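Local coordinates for protein type III effector HopU1 (Pseudomonas syringae pv. tomato, PDB 3U0J) that probably transfers ADP-ribose from NAD+ to arginine residues of target proteins, as a bacterial type III effector acting on plant immunity, at residues G190-P195 against I218-S223; H254-A257 against H263-V266. All blocks are in the same frame, centred on the assembly; numbering follows the deposited sequence.

How the contacts relate
Along the chain, residues 190-195 lead into a 22-residue connection that includes strand 199-201 and returns at 218-223, so contact 1 closes first. Contact 2 opens only later: strand 248-257 turns through five residues into strand 263-269, and 254-257 pairs with 263-266 as a hairpin. The two loops therefore follow one another, neither nesting nor crossing. Yet both belong to one mixed sheet, and their centres are about 11 Å apart. Strand 192-194 borders strand 248-257, while 218-224 runs parallel to 263-269, joined there by probable hydrogen bonds from Ala-219 N and Gln-221 N to the carbonyls of His-263 and Phe-265. The hairpin of contact 2 thus lies between the strands of contact 1.

Contact 1: residues G190-P195 against I218-S223; sequences GRYVEP and IAFQIS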
ATOM      1  N   GLY A 190      -1.003   2.763  23.646  1.00 19.35           N
ATOM      2  CA  GLY A 190      -1.849   3.108  22.527  1.00 17.80           C
ATOM      3  C   GLY A 190      -1.471   2.354  21.266  1.00 22.90           C
ATOM      4  O   GLY A 190      -0.289   2.162  20.958  1.00 18.86           O
ATOM      5  N   ARG A 191      -2.480   1.928  20.517  1.00 24.41           N
ATOM      6  CA  ARG A 191      -2.217   1.253  19.252  1.00 25.98           C
ATOM      7  C   ARG A 191      -1.700   2.185  18.156  1.00 22.02           C
ATOM      8  O   ARG A 191      -2.120   3.335  18.035  1.00 23.96           O
ATOM      9  CB  ARG A 191      -3.468   0.524  18.771  1.00 26.93           C
ATOM     10  CG  ARG A 191      -3.852  -0.625  19.671  1.00 29.31           C
ATOM     11  CD  ARG A 191      -5.251  -1.118  19.391  1.00 38.15           C
ATOM     12  NE  ARG A 191      -5.517  -2.323  20.171  1.00 46.22           N
ATOM     13  CZ  ARG A 191      -6.522  -3.163  19.939  1.00 45.01           C
ATOM     14  NH1 ARG A 191      -7.371  -2.932  18.940  1.00 35.90           N
ATOM     15  NH2 ARG A 191      -6.670  -4.239  20.710  1.00 42.81           N
ATOM     16  N   TYR A 192      -0.770   1.685  17.365  1.00 18.60           N
ATOM     17  CA  TYR A 192      -0.420   2.361  16.146  1.00 20.48           C
ATOM     18  C   TYR A 192      -1.426   1.932  15.097  1.00 22.43           C
ATOM     19  O   TYR A 192      -1.558   0.745  14.791  1.00 23.34           O
ATOM     20  CB  TYR A 192       0.986   1.977  15.713  1.00 24.06           C
ATOM     21  CG  TYR A 192       1.448   2.701  14.471  1.00 26.17           C
ATOM     22  CD1 TYR A 192       1.439   2.065  13.239  1.00 26.94           C
ATOM     23  CD2 TYR A 192       1.889   4.015  14.529  1.00 23.70           C
ATOM     24  CE1 TYR A 192       1.866   2.708  12.094  1.00 26.54           C
ATOM     25  CE2 TYR A 192       2.325   4.670  13.383  1.00 31.79           C
ATOM     26  CZ  TYR A 192       2.307   4.007  12.167  1.00 30.64           C
ATOM     27  OH  TYR A 192       2.713   4.635  11.011  1.00 32.98           O
ATOM     28  N   VAL A 193      -2.142   2.904  14.551  1.00 24.42           N
ATOM     29  CA  VAL A 193      -3.182   2.632  13.567  1.00 22.78           C
ATOM     30  C   VAL A 193      -2.917   3.391  12.276  1.00 21.25           C
ATOM     31  O   VAL A 193      -2.732   4.619  12.282  1.00 20.51           O
ATOM     32  CB  VAL A 193      -4.559   3.032  14.112  1.00 25.89           C
ATOM     33  CG1 VAL A 193      -5.630   2.864  13.036  1.00 25.58           C
ATOM     34  CG2 VAL A 193      -4.889   2.205  15.349  1.00 24.32           C
ATOM     35  N   GLU A 194      -2.891   2.655  11.168  1.00 19.87           N
ATOM     36  CA  GLU A 194      -2.681   3.263   9.851  1.00 21.56           C
ATOM     37  C   GLU A 194      -3.940   3.195   8.968  1.00 20.40           C
ATOM     38  O   GLU A 194      -4.321   2.119   8.496  1.00 21.91           O
ATOM     39  CB  GLU A 194      -1.497   2.613   9.139  1.00 18.84           C
ATOM     40  CG  GLU A 194      -1.399   3.024   7.682  1.00 21.78           C
ATOM     41  CD  GLU A 194      -1.213   4.513   7.529  1.00 23.18           C
ATOM     42  OE1 GLU A 194      -2.171   5.206   7.128  1.00 20.21           O
ATOM     43  OE2 GLU A 194      -0.103   4.989   7.839  1.00 29.42           O
ATOM     44  N   PRO A 195      -4.607   4.339   8.766  1.00 17.32           N
ATOM     45  CA  PRO A 195      -5.862   4.340   7.994  1.00 17.76           C
ATOM     46  C   PRO A 195      -5.643   4.014   6.528  1.00 20.99           C
ATOM     47  O   PRO A 195      -6.553   3.507   5.870  1.00 22.90           O
ATOM     48  CB  PRO A 195      -6.374   5.774   8.136  1.00 17.64           C
ATOM     49  CG  PRO A 195      -5.721   6.273   9.428  1.00 20.57           C
ATOM     50  CD  PRO A 195      -4.380   5.600   9.488  1.00 17.98           C
ATOM     51  N   ILE A 218      13.640   6.429  11.344  1.00 23.07           N
ATOM     52  CA  ILE A 218      12.691   5.622  12.113  1.00 23.22           C
ATOM     53  C   ILE A 218      12.453   4.264  11.457  1.00 23.21           C
ATOM     54  O   ILE A 218      11.983   4.191  10.326  1.00 25.39           O
ATOM     55  CB  ILE A 218      11.361   6.355  12.263  1.00 25.29           C
ATOM     56  CG1 ILE A 218      11.600   7.699  12.969  1.00 25.55           C
ATOM     57  CG2 ILE A 218      10.356   5.496  13.008  1.00 19.83           C
ATOM     58  CD1 ILE A 218      10.408   8.641  12.912  1.00 22.74           C
ATOM     59  N   ALA A 219      12.799   3.187  12.149  1.00 21.03           N
ATOM     60  CA  ALA A 219      12.581   1.852  11.596  1.00 21.88           C
ATOM     61  C   ALA A 219      11.429   1.156  12.291  1.00 21.69           C
ATOM     62  O   ALA A 219      11.270   1.262  13.506  1.00 22.56           O
ATOM     63  CB  ALA A 219      13.844   0.999  11.701  1.00 21.29           C
ATOM     64  N   PHE A 220      10.632   0.434  11.516  1.00 20.07           N
ATOM     65  CA  PHE A 220       9.557  -0.361  12.074  1.00 19.70           C
ATOM     66  C   PHE A 220       9.814  -1.821  11.787  1.00 20.96           C
ATOM     67  O   PHE A 220       9.973  -2.222  10.631  1.00 19.82           O
ATOM     68  CB  PHE A 220       8.222   0.037  11.459  1.00 20.83           C
ATOM     69  CG  PHE A 220       7.719   1.363  11.917  1.00 25.05           C
ATOM     70  CD1 PHE A 220       6.945   1.469  13.046  1.00 25.33           C
ATOM     71  CD2 PHE A 220       8.018   2.514  11.215  1.00 31.38           C
ATOM     72  CE1 PHE A 220       6.470   2.706  13.473  1.00 28.55           C
ATOM     73  CE2 PHE A 220       7.535   3.753  11.642  1.00 30.58           C
ATOM     74  CZ  PHE A 220       6.758   3.838  12.772  1.00 23.98           C
ATOM     75  N   GLN A 221       9.863  -2.625  12.839  1.00 19.82           N
ATOM     76  CA  GLN A 221       9.990  -4.050  12.654  1.00 17.53           C
ATOM     77  C   GLN A 221       8.664  -4.649  13.009  1.00 20.18           C
ATOM     78  O   GLN A 221       8.287  -4.691  14.176  1.00 23.04           O
ATOM     79  CB  GLN A 221      11.066  -4.616  13.547  1.00 19.43           C
ATOM     80  CG  GLN A 221      11.175  -6.112  13.445  1.00 19.63           C
ATOM     81  CD  GLN A 221      12.225  -6.643  14.372  1.00 22.95           C
ATOM     82  OE1 GLN A 221      13.392  -6.237  14.303  1.00 26.93           O
ATOM     83  NE2 GLN A 221      11.825  -7.549  15.259  1.00 20.06           N
ATOM     84  N   ILE A 222       7.951  -5.096  11.987  1.00 22.38           N
ATOM     85  CA  ILE A 222       6.560  -5.498  12.124  1.00 20.35           C
ATOM     86  C   ILE A 222       6.428  -6.993  11.918  1.00 21.44           C
ATOM     87  O   ILE A 222       6.962  -7.553  10.955  1.00 22.41           O
ATOM     88  CB  ILE A 222       5.728  -4.796  11.061  1.00 16.48           C
ATOM     89  CG1 ILE A 222       6.094  -3.317  11.023  1.00 15.29           C
ATOM     90  CG2 ILE A 222       4.264  -5.016  11.296  1.00 17.25           C
ATOM     91  CD1 ILE A 222       5.366  -2.544   9.962  1.00 19.36           C
ATOM     92  N   SER A 223       5.740  -7.654  12.834  1.00 21.05           N
ATOM     93  CA  SER A 223       5.397  -9.041  12.607  1.00 24.52           C
ATOM     94  C   SER A 223       3.900  -9.118  12.323  1.00 28.46           C
ATOM     95  O   SER A 223       3.069  -8.609  13.088  1.00 27.56           O
ATOM     96  CB  SER A 223       5.799  -9.922  13.786  1.00 28.16           C
ATOM     97  OG  SER A 223       4.973  -9.670  14.898  1.00 37.28           O
TER
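Tyr-192 and Phe-220 are the two residues that touch, and they do so through the phenol and phenyl groups. The centroids lie 5.5 Å apart and the planes are inclined at 35°, an oblique pairing. The far ends of the rings make the closest approach: Tyr-192 CZ lies 4.5 Å from Phe-220 CZ, and the phenol OH of Tyr-192 is equally far from that same CZ. The first side-chain bond of Tyr-192 points toward 218-223, and CG anti to the backbone N (chi1 -177°) extends the ring away from its own backbone. The meeting is slight, burying 66 Å² in all.

In the mixed sheet of this ADP-ribosyltransferase domain, strands 263-269 and 248-257 separate the two segments, with 192-194 at the border. Tyr-192 CA and Phe-220 CA are nevertheless only 11.1 Å apart, less than three strand spacings of a flat sheet, so the sheet must curl to bring the rings together. Leu-267, on an intervening strand, packs against both rings.

The backbone bonds and charges of the segments engage other parts of the fold. Tyr-192 and Glu-194 bond through their backbones to Phe-250 and Ser-248, respectively, which places 192-194 beside strand 248-257. The carboxylate of Glu-194 has two partners: OE2 forms a salt bridge with Arg-125 and OE1 accepts from Ala-196 N.

Contact 2: residues H254-A257 against H263-V266; sequences HASA and HLFV
The side chains of His-254 and Val-266 run alongside each other, with the valine at the edge of the imidazole. Val-266 CB is in the ring plane 4.0 Å from His-254 CD2, and CG1 approaches the same carbon near that plane. CG of His-254 is anti to its carbonyl carbon (chi1 -46°), which puts CD2 beside the valine. The Phe-265 ring meets the methyl of Ala-255 obliquely, Phe-265 CD1 lying 3.4 Å from Ala-255 CB, and it also forms an edge-to-face pair with Tyr-183. The imidazole of His-263 has Ser-256 O and Ala-257 CA at oblique positions, while its ND1 is hydrogen-bonded to Tyr-183 OH, which gives the ring a polar anchor on helix 176-188.

These residues belong to an antiparallel beta hairpin, whose strand axes approach to 4.7 Å. Side chains alternate between the two faces of the sheet: Ala-255, Ala-257, His-263 and Phe-265 share one, packed in part against helix 176-188, and His-254, Ser-256, Leu-264 and Val-266 share the other, where Gln-221 touches Leu-264 and Val-266.

Ser-256 and Leu-264 form a hydrogen-bonded pair with both of its bonds in place. Ser-256 N donates to Leu-264 O over 3.0 Å, and Leu-264 N donates to Ser-256 O over 2.9 Å. Ala-255 with Phe-265 and Ala-257 with His-263 are the non-hydrogen-bonded pairs. Val-266 N donates to His-254 O over 2.9 Å. Leu-264 O also receives a CA-H...O contact from Ala-255 CA at 3.3 Å, a second, weaker approach to that carbonyl.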
ATOM      1  N   HIS A 254       8.108  -3.087  21.568  1.00 26.36           N
ATOM      2  CA  HIS A 254       9.369  -2.531  22.070  1.00 25.81           C
ATOM      3  C   HIS A 254       9.705  -1.245  21.336  1.00 24.81           C
ATOM      4  O   HIS A 254       9.229  -1.022  20.239  1.00 27.65           O
ATOM      5  CB  HIS A 254      10.520  -3.534  21.897  1.00 26.83           C
ATOM      6  CG  HIS A 254      10.178  -4.930  22.329  1.00 41.65           C
ATOM      7  ND1 HIS A 254      10.147  -5.316  23.656  1.00 44.29           N
ATOM      8  CD2 HIS A 254       9.844  -6.032  21.610  1.00 39.98           C
ATOM      9  CE1 HIS A 254       9.806  -6.593  23.734  1.00 42.40           C
ATOM     10  NE2 HIS A 254       9.617  -7.051  22.509  1.00 44.73           N
ATOM     11  N   ALA A 255      10.537  -0.403  21.931  1.00 28.07           N
ATOM     12  CA  ALA A 255      10.917   0.863  21.311  1.00 24.99           C
ATOM     13  C   ALA A 255      12.239   1.325  21.901  1.00 27.19           C
ATOM     14  O   ALA A 255      12.349   1.498  23.109  1.00 32.23           O
ATOM     15  CB  ALA A 255       9.845   1.905  21.563  1.00 20.49           C
ATOM     16  N   SER A 256      13.237   1.441  21.061  1.00 26.03           N
ATOM     17  CA  SER A 256      14.566   1.697  21.501  1.00 24.10           C
ATOM     18  C   SER A 256      15.405   2.452  20.501  1.00 27.29           C
ATOM     19  O   SER A 256      15.072   2.581  19.386  1.00 27.70           O
ATOM     20  CB  SER A 256      15.218   0.369  21.812  1.00 23.50           C
ATOM     21  OG  SER A 256      15.049  -0.531  20.764  1.00 29.52           O
ATOM     22  N   ALA A 257      16.530   2.957  20.937  1.00 32.28           N
ATOM     23  CA  ALA A 257      17.416   3.670  20.065  1.00 33.11           C
ATOM     24  C   ALA A 257      18.342   2.748  19.348  1.00 32.51           C
ATOM     25  O   ALA A 257      18.480   1.627  19.698  1.00 32.47           O
ATOM     26  CB  ALA A 257      18.177   4.634  20.822  1.00 24.74           C
ATOM     27  N   HIS A 263      15.822   5.266  15.527  1.00 28.57           N
ATOM     28  CA  HIS A 263      14.985   4.570  16.486  1.00 27.01           C
ATOM     29  C   HIS A 263      14.309   3.363  15.874  1.00 25.10           C
ATOM     30  O   HIS A 263      14.038   3.322  14.681  1.00 28.67           O
ATOM     31  CB  HIS A 263      13.968   5.530  17.080  1.00 23.97           C
ATOM     32  CG  HIS A 263      14.587   6.781  17.610  1.00 25.69           C
ATOM     33  ND1 HIS A 263      14.865   6.961  18.949  1.00 23.42           N
ATOM     34  CD2 HIS A 263      15.025   7.895  16.975  1.00 22.86           C
ATOM     35  CE1 HIS A 263      15.429   8.144  19.117  1.00 26.84           C
ATOM     36  NE2 HIS A 263      15.542   8.730  17.935  1.00 26.21           N
ATOM     37  N   LEU A 264      14.055   2.368  16.703  1.00 21.93           N
ATOM     38  CA  LEU A 264      13.460   1.155  16.231  1.00 21.26           C
ATOM     39  C   LEU A 264      12.221   0.895  17.045  1.00 20.03           C
ATOM     40  O   LEU A 264      12.291   0.796  18.266  1.00 23.45           O
ATOM     41  CB  LEU A 264      14.439  -0.006  16.405  1.00 22.96           C
ATOM     42  CG  LEU A 264      13.810  -1.401  16.316  1.00 20.93           C
ATOM     43  CD1 LEU A 264      13.375  -1.709  14.902  1.00 20.58           C
ATOM     44  CD2 LEU A 264      14.771  -2.446  16.778  1.00 19.33           C
ATOM     45  N   PHE A 265      11.081   0.783  16.376  1.00 19.72           N
ATOM     46  CA  PHE A 265       9.861   0.341  17.051  1.00 19.70           C
ATOM     47  C   PHE A 265       9.462  -1.026  16.559  1.00 21.47           C
ATOM     48  O   PHE A 265       9.368  -1.264  15.352  1.00 22.17           O
ATOM     49  CB  PHE A 265       8.727   1.337  16.853  1.00 15.06           C
ATOM     50  CG  PHE A 265       9.096   2.702  17.245  1.00 15.74           C
ATOM     51  CD1 PHE A 265       8.875   3.138  18.533  1.00 15.91           C
ATOM     52  CD2 PHE A 265       9.731   3.539  16.342  1.00 17.82           C
ATOM     53  CE1 PHE A 265       9.263   4.401  18.919  1.00 18.84           C
ATOM     54  CE2 PHE A 265      10.113   4.806  16.705  1.00 18.36           C
ATOM     55  CZ  PHE A 265       9.880   5.244  18.003  1.00 21.61           C
ATOM     56  N   VAL A 266       9.255  -1.936  17.499  1.00 22.61           N
ATOM     57  CA  VAL A 266       8.822  -3.269  17.143  1.00 25.03           C
ATOM     58  C   VAL A 266       7.323  -3.295  17.226  1.00 23.51           C
ATOM     59  O   VAL A 266       6.752  -2.983  18.264  1.00 22.99           O
ATOM     60  CB  VAL A 266       9.409  -4.340  18.065  1.00 26.04           C
ATOM     61  CG1 VAL A 266       8.658  -5.651  17.867  1.00 25.41           C
ATOM     62  CG2 VAL A 266      10.901  -4.503  17.793  1.00 18.59           C
TER